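Local coordinates for FLAP endonuclease-1 protein (Methanocaldococcus jannaschii, PDB 1A76) that cleaves the 5'-flaps left by displacement synthesis during DNA replication and repair, acting as a magnesium-dependent structure-specific endonuclease and 5'-3' exonuclease, at residues L211-D216 and V246-L251; F8-I13 and N201-D206; Q156-A161 and Y179-V184. One frame throughout, in Å; residues are numbered along the deposited sequence.

Contact 3 is the most deeply buried of the three and the nearest to the metal site: helix 153-162 meets the chain entering strand 183-186 through small side chains, with no hydrogen bond between the two segments. Contact 2 lies at the far edge of the same seven-stranded sheet, where a loop of the N-domain leans on helix 200-207; its inner half is apolar and its outer half polar and exposed. Contact 1 leaves the sheet altogether and joins two helices by a salt bridge between a buried aspartate and an exposed lysine, with a water alongside. It adjoins contact 2, because helices 200-207 and 211-221 are consecutive and Leu204 packs on Leu211 and Leu214.

Contact 1: residues L211-D216 and V246-L251; sequences LDDLID and VAKDVL
Asp212 touches the contact at its margin, its CB 4.5 Å from Lys248 NZ; its carboxylate is engaged by Lys266 in a salt bridge. One residue on, Asp213 works through water: a single molecule donates to Asp213 OD1 at 2.5 Å and accepts from Lys248 NZ at 2.7 Å. It bridges opposite charges, this OD1 and NZ lying 4.4 Å apart. Asp216, a turn after Asp212, carries the contact. Its OD2 takes a salt bridge from Lys248 NZ at 3.2 Å, met on the syn side but 27° out of the carboxylate plane. The lysine chain bends at its last torsion (chi4 -40°), which brings NZ to Asp216 OD2, while Lys248 CG also rests on that oxygen. Asp216 OD1 accepts from Tyr258 OH and touches Leu251 CD2 at 3.6 Å, so both oxygens of this buried carboxylate are occupied. An alanine here would probably leave Lys248 without its direct charge partner, Tyr258 without its acceptor, and a gap beside Leu251. Ala247, short enough to face Asp216 here, has its CB 4.3 Å from Asp216 OD2. The axes cross at 40°, and with the intervening helix 235-244, which covers Asp213, Asp216 and Ala247 through Val242, this bundle is consistent with the helix-3-turn-helix (H3TH) domain of archaeal FEN1.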
loop_
_atom_site.group_PDB
_atom_site.type_symbol
_atom_site.label_atom_id
_atom_site.label_comp_id
_atom_site.label_asym_id
_atom_site.label_seq_id
_atom_site.Cartn_x
_atom_site.Cartn_y
_atom_site.Cartn_z
ATOM N N LEU A 211 -4.712 13.199 16.400
ATOM C CA LEU A 211 -4.689 12.028 15.521
ATOM C C LEU A 211 -5.910 11.175 15.887
ATOM O O LEU A 211 -6.585 10.630 15.011
ATOM C CB LEU A 211 -3.411 11.225 15.738
ATOM C CG LEU A 211 -2.901 10.181 14.719
ATOM C CD1 LEU A 211 -2.676 8.891 15.444
ATOM C CD2 LEU A 211 -3.856 9.991 13.536
ATOM N N ASP A 212 -6.190 11.069 17.187
ATOM C CA ASP A 212 -7.347 10.295 17.642
ATOM C C ASP A 212 -8.640 10.857 17.023
ATOM O O ASP A 212 -9.512 10.085 16.621
ATOM C CB ASP A 212 -7.436 10.298 19.177
ATOM C CG ASP A 212 -6.466 9.303 19.835
ATOM O OD1 ASP A 212 -6.096 8.276 19.216
ATOM O OD2 ASP A 212 -6.074 9.559 20.993
ATOM N N ASP A 213 -8.748 12.187 16.942
ATOM C CA ASP A 213 -9.912 12.868 16.332
ATOM C C ASP A 213 -10.006 12.536 14.822
ATOM O O ASP A 213 -11.093 12.310 14.283
ATOM C CB ASP A 213 -9.775 14.389 16.435
ATOM C CG ASP A 213 -10.019 14.928 17.837
ATOM O OD1 ASP A 213 -10.663 14.254 18.670
ATOM O OD2 ASP A 213 -9.555 16.050 18.090
ATOM N N LEU A 214 -8.863 12.568 14.140
ATOM C CA LEU A 214 -8.811 12.258 12.702
ATOM C C LEU A 214 -9.308 10.833 12.438
ATOM O O LEU A 214 -10.045 10.578 11.474
ATOM C CB LEU A 214 -7.371 12.427 12.172
ATOM C CG LEU A 214 -7.142 12.285 10.655
ATOM C CD1 LEU A 214 -8.011 13.292 9.900
ATOM C CD2 LEU A 214 -5.661 12.516 10.330
ATOM N N ILE A 215 -8.907 9.910 13.311
ATOM C CA ILE A 215 -9.316 8.510 13.217
ATOM C C ILE A 215 -10.848 8.416 13.387
ATOM O O ILE A 215 -11.513 7.621 12.727
ATOM C CB ILE A 215 -8.599 7.668 14.319
ATOM C CG1 ILE A 215 -7.120 7.511 13.969
ATOM C CG2 ILE A 215 -9.223 6.268 14.445
ATOM C CD1 ILE A 215 -6.255 7.037 15.129
ATOM N N ASP A 216 -11.407 9.242 14.268
ATOM C CA ASP A 216 -12.848 9.235 14.482
ATOM C C ASP A 216 -13.542 9.692 13.191
ATOM O O ASP A 216 -14.503 9.068 12.742
ATOM C CB ASP A 216 -13.213 10.153 15.656
ATOM C CG ASP A 216 -12.998 9.489 17.018
ATOM O OD1 ASP A 216 -12.699 8.279 17.071
ATOM O OD2 ASP A 216 -13.128 10.189 18.046
ATOM N N VAL A 246 -18.552 15.327 21.035
ATOM C CA VAL A 246 -19.542 14.266 21.213
ATOM C C VAL A 246 -19.340 13.113 20.230
ATOM O O VAL A 246 -20.117 12.162 20.223
ATOM C CB VAL A 246 -20.984 14.791 21.020
ATOM C CG1 VAL A 246 -21.298 15.873 22.045
ATOM C CG2 VAL A 246 -21.152 15.332 19.614
ATOM N N ALA A 247 -18.291 13.199 19.410
ATOM C CA ALA A 247 -17.992 12.168 18.413
ATOM C C ALA A 247 -17.819 10.774 19.007
ATOM O O ALA A 247 -18.399 9.803 18.514
ATOM C CB ALA A 247 -16.739 12.547 17.646
ATOM N N LYS A 248 -17.013 10.679 20.058
ATOM C CA LYS A 248 -16.749 9.403 20.703
ATOM C C LYS A 248 -18.002 8.685 21.226
ATOM O O LYS A 248 -18.151 7.467 21.051
ATOM C CB LYS A 248 -15.727 9.606 21.828
ATOM C CG LYS A 248 -14.354 10.073 21.311
ATOM C CD LYS A 248 -13.588 10.895 22.339
ATOM C CE LYS A 248 -12.308 11.491 21.746
ATOM N NZ LYS A 248 -11.609 10.534 20.828
ATOM N N ASP A 249 -18.890 9.425 21.876
ATOM C CA ASP A 249 -20.120 8.838 22.388
ATOM C C ASP A 249 -20.935 8.334 21.206
ATOM O O ASP A 249 -21.487 7.233 21.245
ATOM C CB ASP A 249 -20.931 9.876 23.173
ATOM C CG ASP A 249 -20.364 10.136 24.557
ATOM O OD1 ASP A 249 -19.784 9.203 25.149
ATOM O OD2 ASP A 249 -20.497 11.274 25.057
ATOM N N VAL A 250 -20.987 9.136 20.147
ATOM C CA VAL A 250 -21.738 8.783 18.945
ATOM C C VAL A 250 -21.237 7.500 18.276
ATOM O O VAL A 250 -22.028 6.656 17.846
ATOM C CB VAL A 250 -21.676 9.931 17.908
ATOM C CG1 VAL A 250 -22.233 9.453 16.584
ATOM C CG2 VAL A 250 -22.456 11.159 18.422
ATOM N N LEU A 251 -19.915 7.371 18.182
ATOM C CA LEU A 251 -19.275 6.214 17.558
ATOM C C LEU A 251 -19.464 4.936 18.379
ATOM O O LEU A 251 -19.647 3.854 17.820
ATOM C CB LEU A 251 -17.779 6.503 17.352
ATOM C CG LEU A 251 -17.297 6.963 15.972
ATOM C CD1 LEU A 251 -18.429 7.556 15.159
ATOM C CD2 LEU A 251 -16.175 7.981 16.133
HETATM O O HOH W 1 -9.775 12.411 20.098
#

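Contact 2: residues F8-I13 and N201-D206; sequences FIPKNI and NEVLED
Ile9 and Pro10 press against Val203 and Glu202 at the edge of the PIN-like nuclease fold, where the N-domain chain enters the outermost strand 12-13 and meets helix 200-207 of the I-domain. The inner part is tight and apolar. The Pro10 ring lies against the helix, its CG 3.5 Å from Val203 CA, a closeness that a compact, rigid ring suits well. Glu202 has CG anti to its backbone N (chi1 152°), and that CG rests on the proline ring, 3.6 Å from Pro10 CG. Crossing the ring at about a right angle, Val203 sends CG2 to Pro10 CD, while its other methyl, CG1, comes within 4.0 Å of Ile9 CG2. Ile9 has CG1 between its backbone N and carbonyl carbon (chi1 63°), which puts CG2 beside the N; the same side chain also packs on Tyr174 and Leu177, and the beta-branched shapes of both residues fill this buried corner.

Toward solvent the contact turns polar and looser. The Glu202 carboxylate reaches on toward Asn12, whose backbone pairs with Leu197 of the neighbouring strand. Asn12 ND2 stands 3.2 Å from Glu202 OE1, the amide and carboxylate planes 30° apart. Next to Glu202, one turn on along the helix, the exposed Asp206 lays its OD2 3.6 Å from both CB and CG of Pro10.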
loop_
_atom_site.group_PDB
_atom_site.type_symbol
_atom_site.label_atom_id
_atom_site.label_comp_id
_atom_site.label_asym_id
_atom_site.label_seq_id
_atom_site.Cartn_x
_atom_site.Cartn_y
_atom_site.Cartn_z
ATOM N N PHE A 8 -10.527 17.619 2.028
ATOM C CA PHE A 8 -10.647 18.174 3.367
ATOM C C PHE A 8 -9.403 18.380 4.203
ATOM O O PHE A 8 -9.479 18.968 5.272
ATOM C CB PHE A 8 -11.653 17.338 4.142
ATOM C CG PHE A 8 -12.916 17.097 3.384
ATOM C CD1 PHE A 8 -13.883 18.095 3.297
ATOM C CD2 PHE A 8 -13.120 15.896 2.710
ATOM C CE1 PHE A 8 -15.039 17.907 2.546
ATOM C CE2 PHE A 8 -14.271 15.697 1.958
ATOM C CZ PHE A 8 -15.234 16.709 1.875
ATOM N N ILE A 9 -8.257 17.922 3.735
ATOM C CA ILE A 9 -7.053 18.114 4.522
ATOM C C ILE A 9 -5.991 18.889 3.767
ATOM O O ILE A 9 -5.947 18.862 2.536
ATOM C CB ILE A 9 -6.471 16.759 4.977
ATOM C CG1 ILE A 9 -6.049 15.934 3.763
ATOM C CG2 ILE A 9 -7.520 15.986 5.772
ATOM C CD1 ILE A 9 -5.534 14.561 4.120
ATOM N N PRO A 10 -5.144 19.633 4.498
ATOM C CA PRO A 10 -4.084 20.396 3.830
ATOM C C PRO A 10 -3.065 19.465 3.180
ATOM O O PRO A 10 -2.764 18.395 3.698
ATOM C CB PRO A 10 -3.471 21.245 4.950
ATOM C CG PRO A 10 -3.850 20.549 6.229
ATOM C CD PRO A 10 -5.165 19.851 5.962
ATOM N N LYS A 11 -2.568 19.863 2.015
ATOM C CA LYS A 11 -1.570 19.078 1.305
ATOM C C LYS A 11 -0.888 20.007 0.331
ATOM O O LYS A 11 -1.411 21.074 0.026
ATOM C CB LYS A 11 -2.218 17.913 0.560
ATOM C CG LYS A 11 -3.038 18.326 -0.636
ATOM C CD LYS A 11 -4.516 18.116 -0.372
ATOM C CE LYS A 11 -4.976 16.782 -0.910
ATOM N NZ LYS A 11 -4.340 15.686 -0.138
ATOM N N ASN A 12 0.289 19.623 -0.147
ATOM C CA ASN A 12 1.002 20.474 -1.084
ATOM C C ASN A 12 1.707 19.693 -2.179
ATOM O O ASN A 12 2.225 18.595 -1.959
ATOM C CB ASN A 12 2.027 21.335 -0.337
ATOM C CG ASN A 12 1.380 22.251 0.697
ATOM O OD1 ASN A 12 0.825 23.296 0.356
ATOM N ND2 ASN A 12 1.449 21.858 1.965
ATOM N N ILE A 13 1.725 20.278 -3.361
ATOM C CA ILE A 13 2.406 19.672 -4.498
ATOM C C ILE A 13 3.892 19.814 -4.183
ATOM O O ILE A 13 4.326 20.839 -3.650
ATOM C CB ILE A 13 2.078 20.425 -5.834
ATOM C CG1 ILE A 13 0.729 19.957 -6.397
ATOM C CG2 ILE A 13 3.202 20.196 -6.862
ATOM C CD1 ILE A 13 0.079 20.944 -7.423
ATOM N N ASN A 201 1.397 16.530 10.932
ATOM C CA ASN A 201 1.432 17.646 11.865
ATOM C C ASN A 201 0.677 18.836 11.295
ATOM O O ASN A 201 -0.053 19.507 12.012
ATOM C CB ASN A 201 2.870 18.065 12.175
ATOM C CG ASN A 201 2.957 18.952 13.401
ATOM O OD1 ASN A 201 2.581 18.545 14.499
ATOM N ND2 ASN A 201 3.446 20.172 13.220
ATOM N N GLU A 202 0.860 19.100 10.007
ATOM C CA GLU A 202 0.168 20.214 9.375
ATOM C C GLU A 202 -1.347 19.997 9.353
ATOM O O GLU A 202 -2.112 20.928 9.619
ATOM C CB GLU A 202 0.677 20.421 7.950
ATOM C CG GLU A 202 -0.356 21.027 7.010
ATOM C CD GLU A 202 0.270 21.597 5.754
ATOM O OE1 GLU A 202 0.855 20.817 4.977
ATOM O OE2 GLU A 202 0.182 22.826 5.545
ATOM N N VAL A 203 -1.771 18.775 9.022
ATOM C CA VAL A 203 -3.188 18.435 8.977
ATOM C C VAL A 203 -3.829 18.723 10.336
ATOM O O VAL A 203 -4.833 19.423 10.433
ATOM C CB VAL A 203 -3.420 16.922 8.648
ATOM C CG1 VAL A 203 -4.911 16.598 8.732
ATOM C CG2 VAL A 203 -2.912 16.592 7.253
ATOM N N LEU A 204 -3.228 18.182 11.391
ATOM C CA LEU A 204 -3.756 18.354 12.749
ATOM C C LEU A 204 -3.793 19.805 13.244
ATOM O O LEU A 204 -4.789 20.231 13.832
ATOM C CB LEU A 204 -2.952 17.483 13.719
ATOM C CG LEU A 204 -2.772 16.033 13.258
ATOM C CD1 LEU A 204 -2.164 15.185 14.370
ATOM C CD2 LEU A 204 -4.140 15.479 12.847
ATOM N N GLU A 205 -2.720 20.559 13.005
ATOM C CA GLU A 205 -2.657 21.954 13.442
ATOM C C GLU A 205 -3.656 22.826 12.679
ATOM O O GLU A 205 -4.350 23.659 13.274
ATOM C CB GLU A 205 -1.236 22.513 13.261
ATOM C CG GLU A 205 -0.165 21.845 14.149
ATOM C CD GLU A 205 -0.191 22.297 15.605
ATOM O OE1 GLU A 205 -1.150 22.983 16.024
ATOM O OE2 GLU A 205 0.758 21.949 16.338
ATOM N N ASP A 206 -3.726 22.633 11.365
ATOM C CA ASP A 206 -4.645 23.401 10.529
ATOM C C ASP A 206 -6.113 23.138 10.839
ATOM O O ASP A 206 -6.910 24.071 10.864
ATOM C CB ASP A 206 -4.380 23.115 9.052
ATOM C CG ASP A 206 -3.150 23.824 8.544
ATOM O OD1 ASP A 206 -2.370 24.317 9.396
ATOM O OD2 ASP A 206 -2.957 23.886 7.310
#

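Contact 3: residues Q156-A161 and Y179-V184; sequences QASYMA and YGAPRV
Tyr179 meets helix 153-162 with its CB rather than its ring: that atom lies 3.5 Å from Ser158 OG and 3.6 Å from Ser158 CB. The ring leads away from residues 156-161 and meets that of Phe265. Gly180 has a positive phi of 87°, where a CB would jam against the carbonyl O of Tyr179, which suits a residue without a side chain. Ala181 brings its methyl over the same serine, 3.7 Å from Ser158 OG. A small hydroxyl suits this buried place: OG lies within hydrogen-bonding reach of the carbonyl O of Glu154 and that of Ala176, which must share its single proton. Pro182 takes the next turn, its CD 3.8 Å from Ala161 CB, where the short methyl leaves room for the ring. Ala157 and Ala161 also pack on Val169 in the mixed sheet. Helix 153-162 is the crossover helix between parallel strands 146-148 and 168-170 of the PIN-like fold, and the contact lays the chain leading to strand 183-186 against it. Nearby, the Tyr179 side chain comes within about 4 Å of those of Glu152 and Glu154, ligands of the first of two magnesium ions that probably take part in catalysis.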
loop_
_atom_site.group_PDB
_atom_site.type_symbol
_atom_site.label_atom_id
_atom_site.label_comp_id
_atom_site.label_asym_id
_atom_site.label_seq_id
_atom_site.Cartn_x
_atom_site.Cartn_y
_atom_site.Cartn_z
ATOM N N GLN A 156 2.923 -1.023 8.737
ATOM C CA GLN A 156 4.356 -1.257 8.882
ATOM C C GLN A 156 5.135 -0.077 8.312
ATOM O O GLN A 156 6.111 0.380 8.904
ATOM C CB GLN A 156 4.772 -2.544 8.158
ATOM C CG GLN A 156 6.278 -2.767 8.118
ATOM C CD GLN A 156 6.877 -3.050 9.492
ATOM O OE1 GLN A 156 6.209 -3.596 10.375
ATOM N NE2 GLN A 156 8.140 -2.682 9.674
ATOM N N ALA A 157 4.693 0.422 7.165
ATOM C CA ALA A 157 5.364 1.551 6.517
ATOM C C ALA A 157 5.259 2.802 7.376
ATOM O O ALA A 157 6.216 3.585 7.480
ATOM C CB ALA A 157 4.752 1.806 5.138
ATOM N N SER A 158 4.091 3.000 7.984
ATOM C CA SER A 158 3.897 4.168 8.829
ATOM C C SER A 158 4.853 4.112 10.018
ATOM O O SER A 158 5.501 5.112 10.354
ATOM C CB SER A 158 2.444 4.242 9.315
ATOM O OG SER A 158 1.550 4.261 8.211
ATOM N N TYR A 159 4.946 2.941 10.646
ATOM C CA TYR A 159 5.840 2.748 11.796
ATOM C C TYR A 159 7.293 3.074 11.434
ATOM O O TYR A 159 8.017 3.714 12.210
ATOM C CB TYR A 159 5.741 1.297 12.292
ATOM C CG TYR A 159 6.820 0.872 13.267
ATOM C CD1 TYR A 159 6.847 1.375 14.570
ATOM C CD2 TYR A 159 7.777 -0.090 12.911
ATOM C CE1 TYR A 159 7.795 0.928 15.504
ATOM C CE2 TYR A 159 8.731 -0.547 13.840
ATOM C CZ TYR A 159 8.727 -0.031 15.132
ATOM O OH TYR A 159 9.644 -0.464 16.060
ATOM N N MET A 160 7.725 2.629 10.259
ATOM C CA MET A 160 9.099 2.887 9.817
ATOM C C MET A 160 9.330 4.388 9.622
ATOM O O MET A 160 10.421 4.919 9.882
ATOM C CB MET A 160 9.376 2.140 8.513
ATOM C CG MET A 160 9.358 0.609 8.668
ATOM S SD MET A 160 9.025 -0.329 7.152
ATOM C CE MET A 160 10.574 -0.170 6.287
ATOM N N ALA A 161 8.297 5.074 9.158
ATOM C CA ALA A 161 8.402 6.512 8.935
ATOM C C ALA A 161 8.392 7.221 10.280
ATOM O O ALA A 161 9.162 8.150 10.507
ATOM C CB ALA A 161 7.246 6.996 8.064
ATOM N N TYR A 179 -2.323 5.867 10.888
ATOM C CA TYR A 179 -1.405 5.047 11.682
ATOM C C TYR A 179 -0.290 5.907 12.256
ATOM O O TYR A 179 0.683 5.401 12.810
ATOM C CB TYR A 179 -0.786 3.927 10.840
ATOM C CG TYR A 179 -1.771 2.869 10.421
ATOM C CD1 TYR A 179 -2.479 2.998 9.234
ATOM C CD2 TYR A 179 -1.988 1.733 11.208
ATOM C CE1 TYR A 179 -3.380 2.040 8.832
ATOM C CE2 TYR A 179 -2.899 0.753 10.806
ATOM C CZ TYR A 179 -3.592 0.922 9.616
ATOM O OH TYR A 179 -4.532 0.002 9.205
ATOM N N GLY A 180 -0.435 7.216 12.135
ATOM C CA GLY A 180 0.583 8.091 12.674
ATOM C C GLY A 180 1.740 8.393 11.736
ATOM O O GLY A 180 2.755 8.931 12.178
ATOM N N ALA A 181 1.621 8.032 10.459
ATOM C CA ALA A 181 2.699 8.334 9.513
ATOM C C ALA A 181 2.889 9.855 9.501
ATOM O O ALA A 181 1.947 10.601 9.228
ATOM C CB ALA A 181 2.338 7.857 8.129
ATOM N N PRO A 182 4.116 10.332 9.761
ATOM C CA PRO A 182 4.328 11.786 9.767
ATOM C C PRO A 182 4.162 12.407 8.386
ATOM O O PRO A 182 3.713 13.542 8.253
ATOM C CB PRO A 182 5.755 11.951 10.305
ATOM C CG PRO A 182 6.168 10.596 10.783
ATOM C CD PRO A 182 5.364 9.598 10.027
ATOM N N ARG A 183 4.504 11.652 7.355
ATOM C CA ARG A 183 4.388 12.161 6.000
ATOM C C ARG A 183 3.972 11.083 5.020
ATOM O O ARG A 183 4.399 9.939 5.127
ATOM C CB ARG A 183 5.727 12.726 5.535
ATOM C CG ARG A 183 6.023 14.144 5.944
ATOM C CD ARG A 183 7.464 14.493 5.585
ATOM N NE ARG A 183 8.126 15.127 6.716
ATOM C CZ ARG A 183 8.788 14.473 7.666
ATOM N NH1 ARG A 183 8.903 13.154 7.624
ATOM N NH2 ARG A 183 9.351 15.149 8.654
ATOM N N VAL A 184 3.156 11.476 4.049
ATOM C CA VAL A 184 2.699 10.589 2.992
ATOM C C VAL A 184 2.965 11.349 1.693
ATOM O O VAL A 184 2.799 12.569 1.637
ATOM C CB VAL A 184 1.172 10.292 3.088
ATOM C CG1 VAL A 184 0.678 9.674 1.779
ATOM C CG2 VAL A 184 0.899 9.352 4.261
#